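Local coordinates for protein extracellular PQQ-dependent sugar dehydrogenase (Coprinopsis cinerea, PDB 6JT6) that probably oxidises sugars with a pyrroloquinoline quinone cofactor and passes the electrons on through a haem b cytochrome domain, the part modelled here, at residues 14-19 with 45-50; 54-59 with 159-164; 82-87 with 94-99. One frame throughout, in Å; residues are numbered along the deposited sequence.

Contact 1: residues 14-19 with 45-50; sequences VTFSRF and IGLFQG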
loop_
_atom_site.group_PDB
_atom_site.type_symbol
_atom_site.label_atom_id
_atom_site.label_comp_id
_atom_site.label_asym_id
_atom_site.label_seq_id
_atom_site.Cartn_x
_atom_site.Cartn_y
_atom_site.Cartn_z
ATOM N N VAL A 14 5.151 13.725 -6.886
ATOM C CA VAL A 14 5.272 12.489 -7.659
ATOM C C VAL A 14 3.899 12.077 -8.224
ATOM O O VAL A 14 2.881 12.573 -7.780
ATOM C CB VAL A 14 5.981 11.323 -6.883
ATOM C CG1 VAL A 14 7.166 11.801 -6.016
ATOM C CG2 VAL A 14 5.002 10.515 -6.083
ATOM N N THR A 15 3.874 11.169 -9.194
ATOM C CA THR A 15 2.629 10.703 -9.750
ATOM C C THR A 15 2.472 9.227 -9.404
ATOM O O THR A 15 3.458 8.464 -9.447
ATOM C CB THR A 15 2.546 10.902 -11.291
ATOM O OG1 THR A 15 3.562 10.090 -11.909
ATOM C CG2 THR A 15 2.734 12.349 -11.647
ATOM N N PHE A 16 1.251 8.843 -8.999
ATOM C CA PHE A 16 0.951 7.426 -8.694
ATOM C C PHE A 16 -0.120 6.937 -9.688
ATOM O O PHE A 16 -0.902 7.743 -10.241
ATOM C CB PHE A 16 0.350 7.280 -7.288
ATOM C CG PHE A 16 1.296 7.565 -6.152
ATOM C CD1 PHE A 16 1.882 6.512 -5.420
ATOM C CD2 PHE A 16 1.553 8.890 -5.735
ATOM C CE1 PHE A 16 2.751 6.768 -4.333
ATOM C CE2 PHE A 16 2.393 9.146 -4.646
ATOM C CZ PHE A 16 3.007 8.106 -3.957
ATOM N N SER A 17 -0.172 5.621 -9.884
ATOM C CA SER A 17 -1.409 4.996 -10.331
ATOM C C SER A 17 -2.303 4.836 -9.077
ATOM O O SER A 17 -2.007 4.023 -8.162
ATOM C CB SER A 17 -1.124 3.654 -11.011
ATOM O OG SER A 17 -2.343 3.008 -11.304
ATOM N N ARG A 18 -3.382 5.612 -9.032
ATOM C CA ARG A 18 -4.208 5.712 -7.819
ATOM C C ARG A 18 -5.645 5.233 -8.014
ATOM O O ARG A 18 -6.284 5.566 -9.020
ATOM C CB ARG A 18 -4.242 7.148 -7.299
ATOM C CG ARG A 18 -4.827 7.225 -5.896
ATOM C CD ARG A 18 -5.826 8.363 -5.712
ATOM N NE ARG A 18 -6.576 8.795 -6.895
ATOM C CZ ARG A 18 -7.281 9.924 -6.926
ATOM N NH1 ARG A 18 -7.347 10.691 -5.839
ATOM N NH2 ARG A 18 -7.940 10.283 -8.022
ATOM N N PHE A 19 -6.107 4.446 -7.037
ATOM C CA PHE A 19 -7.479 3.960 -6.933
ATOM C C PHE A 19 -8.057 4.724 -5.770
ATOM O O PHE A 19 -7.554 4.631 -4.633
ATOM C CB PHE A 19 -7.539 2.432 -6.626
ATOM C CG PHE A 19 -8.950 1.903 -6.339
ATOM C CD1 PHE A 19 -9.867 1.690 -7.380
ATOM C CD2 PHE A 19 -9.357 1.630 -5.041
ATOM C CE1 PHE A 19 -11.166 1.216 -7.126
ATOM C CE2 PHE A 19 -10.641 1.145 -4.763
ATOM C CZ PHE A 19 -11.554 0.938 -5.813
ATOM N N ILE A 45 6.589 1.065 -4.985
ATOM C CA ILE A 45 6.260 2.051 -3.973
ATOM C C ILE A 45 4.749 2.042 -3.823
ATOM O O ILE A 45 4.020 2.036 -4.840
ATOM C CB ILE A 45 6.724 3.455 -4.409
ATOM C CG1 ILE A 45 8.268 3.511 -4.478
ATOM C CG2 ILE A 45 6.169 4.540 -3.480
ATOM C CD1 ILE A 45 8.773 4.721 -5.278
ATOM N N GLY A 46 4.277 2.034 -2.570
ATOM C CA GLY A 46 2.838 2.132 -2.313
ATOM C C GLY A 46 2.449 3.369 -1.513
ATOM O O GLY A 46 3.278 3.977 -0.830
ATOM N N LEU A 47 1.167 3.730 -1.601
ATOM C CA LEU A 47 0.602 4.795 -0.800
ATOM C C LEU A 47 -0.747 4.338 -0.289
ATOM O O LEU A 47 -1.579 3.873 -1.085
ATOM C CB LEU A 47 0.436 6.073 -1.639
ATOM C CG LEU A 47 -0.521 7.154 -1.062
ATOM C CD1 LEU A 47 0.046 7.869 0.167
ATOM C CD2 LEU A 47 -0.873 8.189 -2.120
ATOM N N PHE A 48 -0.938 4.456 1.027
ATOM C CA PHE A 48 -2.253 4.318 1.653
ATOM C C PHE A 48 -2.574 5.705 2.166
ATOM O O PHE A 48 -1.795 6.277 2.927
ATOM C CB PHE A 48 -2.217 3.376 2.860
ATOM C CG PHE A 48 -1.888 1.934 2.530
ATOM C CD1 PHE A 48 -2.358 1.322 1.358
ATOM C CD2 PHE A 48 -1.139 1.162 3.438
ATOM C CE1 PHE A 48 -2.069 -0.025 1.109
ATOM C CE2 PHE A 48 -0.848 -0.178 3.176
ATOM C CZ PHE A 48 -1.315 -0.759 2.021
ATOM N N GLN A 49 -3.747 6.213 1.806
ATOM C CA GLN A 49 -4.159 7.535 2.256
ATOM C C GLN A 49 -5.624 7.465 2.629
ATOM O O GLN A 49 -6.423 6.872 1.911
ATOM C CB GLN A 49 -3.942 8.573 1.150
ATOM C CG GLN A 49 -4.354 9.991 1.555
ATOM C CD GLN A 49 -3.745 11.044 0.640
ATOM O OE1 GLN A 49 -2.536 11.149 0.525
ATOM N NE2 GLN A 49 -4.596 11.824 -0.014
ATOM N N GLY A 50 -5.993 8.084 3.733
ATOM C CA GLY A 50 -7.397 8.167 4.036
ATOM C C GLY A 50 -7.665 9.196 5.103
ATOM O O GLY A 50 -6.733 9.891 5.523
#

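Contact 2: residues 54-59 with 159-164; sequences AGWIGN and SGLYRH. With HEM (protoporphyrin IX containing Fe), chain C.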
loop_
_atom_site.group_PDB
_atom_site.type_symbol
_atom_site.label_atom_id
_atom_site.label_comp_id
_atom_site.label_asym_id
_atom_site.label_seq_id
_atom_site.Cartn_x
_atom_site.Cartn_y
_atom_site.Cartn_z
ATOM N N ALA A 54 -9.607 7.188 10.354
ATOM C CA ALA A 54 -9.690 5.780 9.948
ATOM C C ALA A 54 -8.828 4.910 10.841
ATOM O O ALA A 54 -7.804 5.354 11.345
ATOM C CB ALA A 54 -9.267 5.599 8.480
ATOM N N GLY A 55 -9.185 3.638 10.980
ATOM C CA GLY A 55 -8.399 2.742 11.844
ATOM C C GLY A 55 -7.157 2.170 11.181
ATOM O O GLY A 55 -6.039 2.299 11.707
ATOM N N TRP A 56 -7.351 1.552 10.019
ATOM C CA TRP A 56 -6.225 1.072 9.213
ATOM C C TRP A 56 -6.625 0.954 7.736
ATOM O O TRP A 56 -7.810 0.981 7.390
ATOM C CB TRP A 56 -5.677 -0.266 9.756
ATOM C CG TRP A 56 -6.647 -1.429 9.845
ATOM C CD1 TRP A 56 -7.284 -1.887 10.967
ATOM C CD2 TRP A 56 -7.036 -2.308 8.767
ATOM N NE1 TRP A 56 -8.066 -2.999 10.648
ATOM C CE2 TRP A 56 -7.915 -3.278 9.308
ATOM C CE3 TRP A 56 -6.729 -2.353 7.379
ATOM C CZ2 TRP A 56 -8.464 -4.318 8.528
ATOM C CZ3 TRP A 56 -7.279 -3.383 6.596
ATOM C CH2 TRP A 56 -8.137 -4.353 7.180
ATOM N N ILE A 57 -5.613 0.857 6.872
ATOM C CA ILE A 57 -5.794 0.830 5.428
ATOM C C ILE A 57 -4.826 -0.235 4.907
ATOM O O ILE A 57 -3.647 -0.245 5.280
ATOM C CB ILE A 57 -5.434 2.190 4.792
ATOM C CG1 ILE A 57 -6.118 3.353 5.533
ATOM C CG2 ILE A 57 -5.728 2.177 3.257
ATOM C CD1 ILE A 57 -5.592 4.740 5.143
ATOM N N GLY A 58 -5.324 -1.109 4.042
ATOM C CA GLY A 58 -4.560 -2.247 3.563
ATOM C C GLY A 58 -4.886 -2.713 2.161
ATOM O O GLY A 58 -5.799 -2.200 1.504
ATOM N N ASN A 59 -4.073 -3.644 1.669
ATOM C CA ASN A 59 -4.298 -4.181 0.336
ATOM C C ASN A 59 -4.124 -5.689 0.317
ATOM O O ASN A 59 -3.778 -6.295 1.322
ATOM C CB ASN A 59 -3.401 -3.495 -0.728
ATOM C CG ASN A 59 -1.912 -3.628 -0.440
ATOM O OD1 ASN A 59 -1.480 -4.518 0.277
ATOM N ND2 ASN A 59 -1.116 -2.730 -1.013
ATOM N N SER A 159 0.679 -5.959 15.611
ATOM C CA SER A 159 -0.623 -5.858 16.291
ATOM C C SER A 159 -1.721 -6.674 15.631
ATOM O O SER A 159 -1.855 -6.675 14.413
ATOM C CB SER A 159 -1.104 -4.397 16.326
ATOM O OG SER A 159 -2.352 -4.324 16.985
ATOM N N GLY A 160 -2.501 -7.361 16.450
ATOM C CA GLY A 160 -3.820 -7.847 16.019
ATOM C C GLY A 160 -4.711 -6.700 15.555
ATOM O O GLY A 160 -4.531 -5.520 15.945
ATOM N N LEU A 161 -5.660 -7.037 14.702
ATOM C CA LEU A 161 -6.579 -6.024 14.181
ATOM C C LEU A 161 -7.992 -6.580 13.984
ATOM O O LEU A 161 -8.189 -7.783 13.824
ATOM C CB LEU A 161 -6.009 -5.395 12.904
ATOM C CG LEU A 161 -5.472 -6.270 11.784
ATOM C CD1 LEU A 161 -6.599 -7.058 11.144
ATOM C CD2 LEU A 161 -4.759 -5.424 10.733
ATOM N N TYR A 162 -8.968 -5.695 13.994
ATOM C CA TYR A 162 -10.349 -6.072 13.679
ATOM C C TYR A 162 -10.508 -6.134 12.170
ATOM O O TYR A 162 -9.861 -5.373 11.433
ATOM C CB TYR A 162 -11.320 -5.040 14.263
ATOM C CG TYR A 162 -11.319 -5.059 15.788
ATOM C CD1 TYR A 162 -11.916 -6.126 16.492
ATOM C CD2 TYR A 162 -10.692 -4.044 16.519
ATOM C CE1 TYR A 162 -11.898 -6.177 17.881
ATOM C CE2 TYR A 162 -10.682 -4.071 17.925
ATOM C CZ TYR A 162 -11.280 -5.146 18.589
ATOM O OH TYR A 162 -11.266 -5.185 19.974
ATOM N N ARG A 163 -11.359 -7.060 11.735
ATOM C CA ARG A 163 -11.830 -7.155 10.365
ATOM C C ARG A 163 -12.220 -5.786 9.802
ATOM O O ARG A 163 -12.880 -4.999 10.469
ATOM C CB ARG A 163 -13.042 -8.106 10.330
ATOM C CG ARG A 163 -13.393 -8.588 8.938
ATOM C CD ARG A 163 -14.815 -9.130 8.879
ATOM N NE ARG A 163 -15.629 -8.124 8.206
ATOM C CZ ARG A 163 -15.949 -8.147 6.910
ATOM N NH1 ARG A 163 -16.675 -7.158 6.395
ATOM N NH2 ARG A 163 -15.572 -9.157 6.131
ATOM N N HIS A 164 -11.796 -5.530 8.565
ATOM C CA HIS A 164 -12.140 -4.325 7.797
ATOM C C HIS A 164 -13.645 -4.080 7.798
ATOM O O HIS A 164 -14.430 -5.019 7.793
ATOM C CB HIS A 164 -11.670 -4.474 6.342
ATOM C CG HIS A 164 -11.729 -5.883 5.833
ATOM N ND1 HIS A 164 -12.900 -6.456 5.391
ATOM C CD2 HIS A 164 -10.772 -6.834 5.703
ATOM C CE1 HIS A 164 -12.666 -7.704 5.017
ATOM N NE2 HIS A 164 -11.374 -7.967 5.182
HETATM C CHA HEM C . -12.521 -9.953 2.122
HETATM C CHB HEM C . -12.427 -11.559 6.715
HETATM C CHC HEM C . -8.500 -8.872 7.610
HETATM C CHD HEM C . -8.127 -7.987 2.793
HETATM C C1A HEM C . -12.863 -10.579 3.307
HETATM C C2A HEM C . -14.056 -11.319 3.509
HETATM C C3A HEM C . -14.023 -11.756 4.813
HETATM C C4A HEM C . -12.819 -11.296 5.414
HETATM C CMA HEM C . -15.082 -12.593 5.514
HETATM C CAA HEM C . -15.152 -11.582 2.488
HETATM C CBA HEM C . -15.905 -10.314 2.048
HETATM C CGA HEM C . -16.452 -9.476 3.174
HETATM O O1A HEM C . -15.997 -8.329 3.430
HETATM O O2A HEM C . -17.387 -9.927 3.870
HETATM C C1B HEM C . -11.360 -10.951 7.371
HETATM C C2B HEM C . -11.111 -11.108 8.776
HETATM C C3B HEM C . -10.018 -10.309 9.049
HETATM C C4B HEM C . -9.618 -9.690 7.763
HETATM C CMB HEM C . -11.941 -11.965 9.754
HETATM C CAB HEM C . -9.281 -10.062 10.320
HETATM C CBB HEM C . -9.865 -9.995 11.511
HETATM C C1C HEM C . -7.989 -8.456 6.350
HETATM C C2C HEM C . -6.802 -7.713 6.161
HETATM C C3C HEM C . -6.677 -7.456 4.789
HETATM C C4C HEM C . -7.831 -8.031 4.137
HETATM C CMC HEM C . -5.853 -7.343 7.287
HETATM C CAC HEM C . -5.549 -6.743 4.126
HETATM C CBC HEM C . -4.926 -5.699 4.714
HETATM C C1D HEM C . -9.361 -8.401 2.271
HETATM C C2D HEM C . -9.707 -8.219 0.844
HETATM C C3D HEM C . -10.907 -8.779 0.646
HETATM C C4D HEM C . -11.292 -9.314 1.969
HETATM C CMD HEM C . -8.899 -7.536 -0.228
HETATM C CAD HEM C . -11.713 -8.791 -0.651
HETATM C CBD HEM C . -11.326 -9.875 -1.640
HETATM C CGD HEM C . -11.822 -11.198 -1.124
HETATM O O1D HEM C . -11.043 -12.150 -0.841
HETATM O O2D HEM C . -13.040 -11.329 -0.943
HETATM N NA HEM C . -12.129 -10.549 4.496
HETATM N NB HEM C . -10.468 -10.117 6.822
HETATM N NC HEM C . -8.610 -8.595 5.129
HETATM N ND HEM C . -10.336 -9.102 2.911
HETATM FE FE HEM C . -10.400 -9.603 4.782
#

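Contact 3: residues 82-87 with 94-99; sequences ISARWA and SIYSGP. With NAG (2-acetamido-2-deoxy-beta-D-glucopyranose), chain B; MPD ((4S)-2-methyl-2,4-pentanediol), chain E.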
loop_
_atom_site.group_PDB
_atom_site.type_symbol
_atom_site.label_atom_id
_atom_site.label_comp_id
_atom_site.label_asym_id
_atom_site.label_seq_id
_atom_site.Cartn_x
_atom_site.Cartn_y
_atom_site.Cartn_z
ATOM N N ILE A 82 3.574 -0.072 9.244
ATOM C CA ILE A 82 3.198 -0.931 8.132
ATOM C C ILE A 82 3.599 -2.369 8.438
ATOM O O ILE A 82 4.615 -2.625 9.112
ATOM C CB ILE A 82 3.754 -0.403 6.763
ATOM C CG1 ILE A 82 3.122 -1.144 5.574
ATOM C CG2 ILE A 82 5.289 -0.496 6.689
ATOM C CD1 ILE A 82 2.515 -0.265 4.515
ATOM N N SER A 83 2.795 -3.305 7.949
ATOM C CA SER A 83 3.006 -4.705 8.227
ATOM C C SER A 83 2.644 -5.531 6.982
ATOM O O SER A 83 1.720 -5.158 6.229
ATOM C CB SER A 83 2.157 -5.101 9.438
ATOM O OG SER A 83 2.144 -6.499 9.646
ATOM N N ALA A 84 3.366 -6.632 6.768
ATOM C CA ALA A 84 3.003 -7.606 5.743
ATOM C C ALA A 84 2.340 -8.781 6.432
ATOM O O ALA A 84 2.850 -9.271 7.462
ATOM C CB ALA A 84 4.228 -8.087 4.960
ATOM N N ARG A 85 1.224 -9.252 5.852
ATOM C CA ARG A 85 0.468 -10.381 6.413
ATOM C C ARG A 85 0.002 -11.387 5.373
ATOM O O ARG A 85 0.135 -11.148 4.182
ATOM C CB ARG A 85 -0.692 -9.889 7.272
ATOM C CG ARG A 85 -0.215 -8.840 8.260
ATOM C CD ARG A 85 -1.043 -8.711 9.485
ATOM N NE ARG A 85 -0.439 -7.684 10.341
ATOM C CZ ARG A 85 -0.947 -7.259 11.492
ATOM N NH1 ARG A 85 -2.105 -7.771 11.945
ATOM N NH2 ARG A 85 -0.301 -6.312 12.187
ATOM N N TRP A 86 -0.536 -12.508 5.864
ATOM C CA TRP A 86 -0.910 -13.648 5.050
ATOM C C TRP A 86 -2.051 -14.402 5.723
ATOM O O TRP A 86 -1.957 -14.727 6.895
ATOM C CB TRP A 86 0.276 -14.580 4.844
ATOM C CG TRP A 86 0.016 -15.592 3.783
ATOM C CD1 TRP A 86 -0.743 -16.726 3.902
ATOM C CD2 TRP A 86 0.495 -15.565 2.424
ATOM N NE1 TRP A 86 -0.759 -17.414 2.690
ATOM C CE2 TRP A 86 -0.000 -16.731 1.777
ATOM C CE3 TRP A 86 1.322 -14.687 1.697
ATOM C CZ2 TRP A 86 0.310 -17.044 0.429
ATOM C CZ3 TRP A 86 1.624 -14.993 0.361
ATOM C CH2 TRP A 86 1.107 -16.154 -0.260
ATOM N N ALA A 87 -3.140 -14.629 4.974
ATOM C CA ALA A 87 -4.315 -15.389 5.429
ATOM C C ALA A 87 -4.554 -16.577 4.479
ATOM O O ALA A 87 -4.529 -16.414 3.251
ATOM C CB ALA A 87 -5.527 -14.485 5.412
ATOM N N SER A 94 -1.915 -13.802 9.552
ATOM C CA SER A 94 -0.665 -13.930 10.316
ATOM C C SER A 94 0.390 -13.002 9.757
ATOM O O SER A 94 0.296 -12.610 8.618
ATOM C CB SER A 94 -0.108 -15.352 10.133
ATOM O OG SER A 94 -1.097 -16.322 10.431
ATOM N N ILE A 95 1.461 -12.780 10.512
ATOM C CA ILE A 95 2.622 -12.030 10.042
ATOM C C ILE A 95 3.316 -12.815 8.934
ATOM O O ILE A 95 3.477 -14.039 9.018
ATOM C CB ILE A 95 3.630 -11.708 11.189
ATOM C CG1 ILE A 95 2.979 -10.878 12.321
ATOM C CG2 ILE A 95 4.886 -11.021 10.656
ATOM C CD1 ILE A 95 2.209 -9.636 11.895
ATOM N N TYR A 96 3.673 -12.100 7.866
ATOM C CA TYR A 96 4.276 -12.722 6.706
ATOM C C TYR A 96 5.662 -12.118 6.563
ATOM O O TYR A 96 5.813 -10.895 6.462
ATOM C CB TYR A 96 3.367 -12.504 5.492
ATOM C CG TYR A 96 3.939 -12.836 4.147
ATOM C CD1 TYR A 96 4.575 -14.071 3.892
ATOM C CD2 TYR A 96 3.813 -11.934 3.092
ATOM C CE1 TYR A 96 5.101 -14.356 2.633
ATOM C CE2 TYR A 96 4.321 -12.219 1.833
ATOM C CZ TYR A 96 4.964 -13.415 1.606
ATOM O OH TYR A 96 5.467 -13.664 0.341
ATOM N N SER A 97 6.676 -12.979 6.613
ATOM C CA SER A 97 8.025 -12.563 6.314
ATOM C C SER A 97 8.318 -13.001 4.877
ATOM O O SER A 97 7.753 -13.982 4.367
ATOM C CB SER A 97 9.033 -13.139 7.315
ATOM O OG SER A 97 9.048 -14.542 7.217
ATOM N N GLY A 98 9.229 -12.289 4.245
ATOM C CA GLY A 98 9.285 -12.249 2.800
ATOM C C GLY A 98 9.505 -10.778 2.488
ATOM O O GLY A 98 10.629 -10.385 2.241
ATOM N N PRO A 99 8.438 -9.958 2.550
ATOM C CA PRO A 99 8.541 -8.580 2.098
ATOM C C PRO A 99 9.460 -7.758 2.974
ATOM O O PRO A 99 9.560 -8.018 4.174
ATOM C CB PRO A 99 7.094 -8.064 2.199
ATOM C CG PRO A 99 6.281 -9.292 1.984
ATOM C CD PRO A 99 7.035 -10.329 2.775
HETATM C C1 NAG B . 11.462 -13.092 -0.240
HETATM C C2 NAG B . 12.474 -13.686 0.734
HETATM C C3 NAG B . 12.363 -15.216 0.772
HETATM C C4 NAG B . 10.922 -15.715 0.949
HETATM C C5 NAG B . 9.971 -15.064 -0.071
HETATM C C6 NAG B . 8.524 -15.324 0.333
HETATM C C7 NAG B . 14.593 -12.400 0.771
HETATM C C8 NAG B . 15.874 -12.246 -0.009
HETATM N N2 NAG B . 13.780 -13.315 0.248
HETATM O O3 NAG B . 13.150 -15.690 1.860
HETATM O O4 NAG B . 10.897 -17.156 0.835
HETATM O O5 NAG B . 10.144 -13.637 -0.139
HETATM O O6 NAG B . 7.586 -14.969 -0.700
HETATM O O7 NAG B . 14.343 -11.752 1.783
HETATM C C1 MPD E . 7.906 -9.451 8.896
HETATM C C2 MPD E . 7.072 -8.350 8.228
HETATM O O2 MPD E . 5.768 -8.847 7.887
HETATM C CM MPD E . 7.744 -7.958 6.925
HETATM C C3 MPD E . 6.916 -7.108 9.128
HETATM C C4 MPD E . 6.100 -7.394 10.400
HETATM O O4 MPD E . 6.270 -6.360 11.369
HETATM C C5 MPD E . 4.623 -7.436 10.088
#

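Contact 1: residues 14-19 with 45-50
Phe16 drops its ring from strand 15-19 onto Ile45, Gly46 and Leu47 of strand 45-50, and this single aromatic group carries the contact. The atom that leads is CE1, one corner of the ring: Phe16 CE1 comes to 3.6 Å from Leu47 CB. From there the leucine reaches across one ring face, so that Leu47 CD2 lies 4.2 Å from the centroid of the Phe16 ring and only 9° off its normal, a well-centred CH-pi contact. The torsions make this possible. Leu47 holds CG anti to its own backbone N; this chi1 of 163° sets CG beside the carbonyl carbon, and the turn at the next bond brings CD2 back over the phenyl face. Phe16 does the reverse, with CG anti to the carbonyl carbon, and the two side chains meet roughly at right angles. Ile45 adds a lighter touch at the same corner, where Phe16 CE1 and Ile45 CG2 are 4.2 Å apart. Between the two aliphatic residues Gly46 offers backbone alone.

No hydrogen bond links the two segments. Their axes are 8.6 Å apart at closest approach and run 52° from parallel; strand 26-33 lies between them, paired antiparallel with both, and its Ile31 also touches Phe16. Helix 182-191 covers this side of the sheet, reaching Ile45 and Val14. Phe48 turns instead to the other side, where its ring meets Trp28 and Tyr118. What results is a buried apolar cluster on one face of a strongly curved sheet, bridging two strands that share a middle neighbour, as fits the beta-sandwich fold of the cellobiose dehydrogenase cytochrome domain family.

Contact 2: residues 54-59 with 159-164
The carbonyl oxygen of Tyr162 takes the indole N-H of Trp56, with NE1 3.1 Å from Tyr162 O. The acceptor lies practically in the indole plane, and the donor in the carbonyl plane, although the N-H itself is bent (141°). A chi1 of 58°, with CG between the backbone N and the carbonyl carbon, lays the indole of Trp56 against the loop 159-164, and the bond, with Leu161 over one face, helps hold its rotation. Leu161 CD2 sits over the five-membered ring of Trp56, 4.1 Å from the centroid of that ring. At the far end of the ring system, Trp56 CH2 presses to 3.6 Å from His164 CB and also meets the haem, while Leu161 CD1 packs against the haem rim.

The next residues of the loop grip the cofactor itself. His164 NE2 binds the iron at 1.9 Å, and Met65 supplies the ligand from elsewhere in the chain. The imidazole has Trp56 CH2 at its edge, near the ring plane, so the indole is a second-shell neighbour of the iron ligand. Arg163, its chain bent at chi3 (105°), folds back over the porphyrin to a propionate: NH2 donates to HEM O1A at 2.9 Å, with a weak, longer bond from NH1 to the same oxygen. On the way Arg163 CG comes to 3.4 Å from HEM C2B, and the guanidinium lies with one face toward His164 ND1.

With histidine and methionine on the iron, this b-type haem is six-coordinate, the arrangement of the cellobiose dehydrogenase cytochrome domain, consistent with electron transfer, since both axial positions are filled by side chains. The arginine probably offsets part of the propionate charge, while the indole and leucine give part of the cofactor edge apolar neighbours.

Contact 3: residues 82-87 with 94-99
Trp86 turns the edge of its six-membered ring onto the face of Tyr96, an edge-to-face pair with centroids of the two rings 4.9 Å apart and planes at 55°. Trp86 CE3 is the atom that lands over the middle of the phenol, and Pro99 CD covers the opposite face nearer the rim, so the ring is sandwiched. Their CB atoms already touch, and CG anti to the backbone N in both aromatics (chi1 168° for Tyr96) carries the two rings out together, obliquely crossed. The phenol oxygen then reaches the attached glycan: NAG O6 donates to Tyr96 OH at 2.7 Å. With an alanine here, the Trp86 edge would probably lose the face it rests on, and the sugar hydroxyl its acceptor. Elsewhere Ile95 CD1 lies over one face of the Arg85 guanidinium, 3.6 Å from Arg85 NE, while NH1 and NH2 of this arginine bond the carbonyls of Ser159 and Pro157.

The backbones pair antiparallel. Trp86 and Ser94 form a hydrogen-bonded pair (Ser94 N to Trp86 O 2.8 Å, Trp86 N to Ser94 O 2.9 Å), and Tyr96 N adds a bond to Ala84 O at 3.0 Å. This hairpin makes short strand 94-95 an outermost strand of its sheet, beside strand 79-86, which pairs in turn with strand 70-76; Ala84 also packs on Leu101 of strand 100-109.

Overall arrangement
From the N terminus, contact 1 comes first, closing a loop of 25 residues that holds strand 26-33 and tying together strands of the curled, mixed sheet. It is complete before contact 2 opens. Residues 54-59 then wait for 159-164, about a hundred residues on, to bring the haem-ligand loop back onto strand 56-60. Within that long excursion contact 3 opens and shuts as a local hairpin, at one margin of the antiparallel sheet to which strand 56-60 also belongs. No contacts cross. The two sheets meet where Phe48 of contact 1 packs on Ile57 and Asn59 of contact 2 and on Ile82 of contact 3.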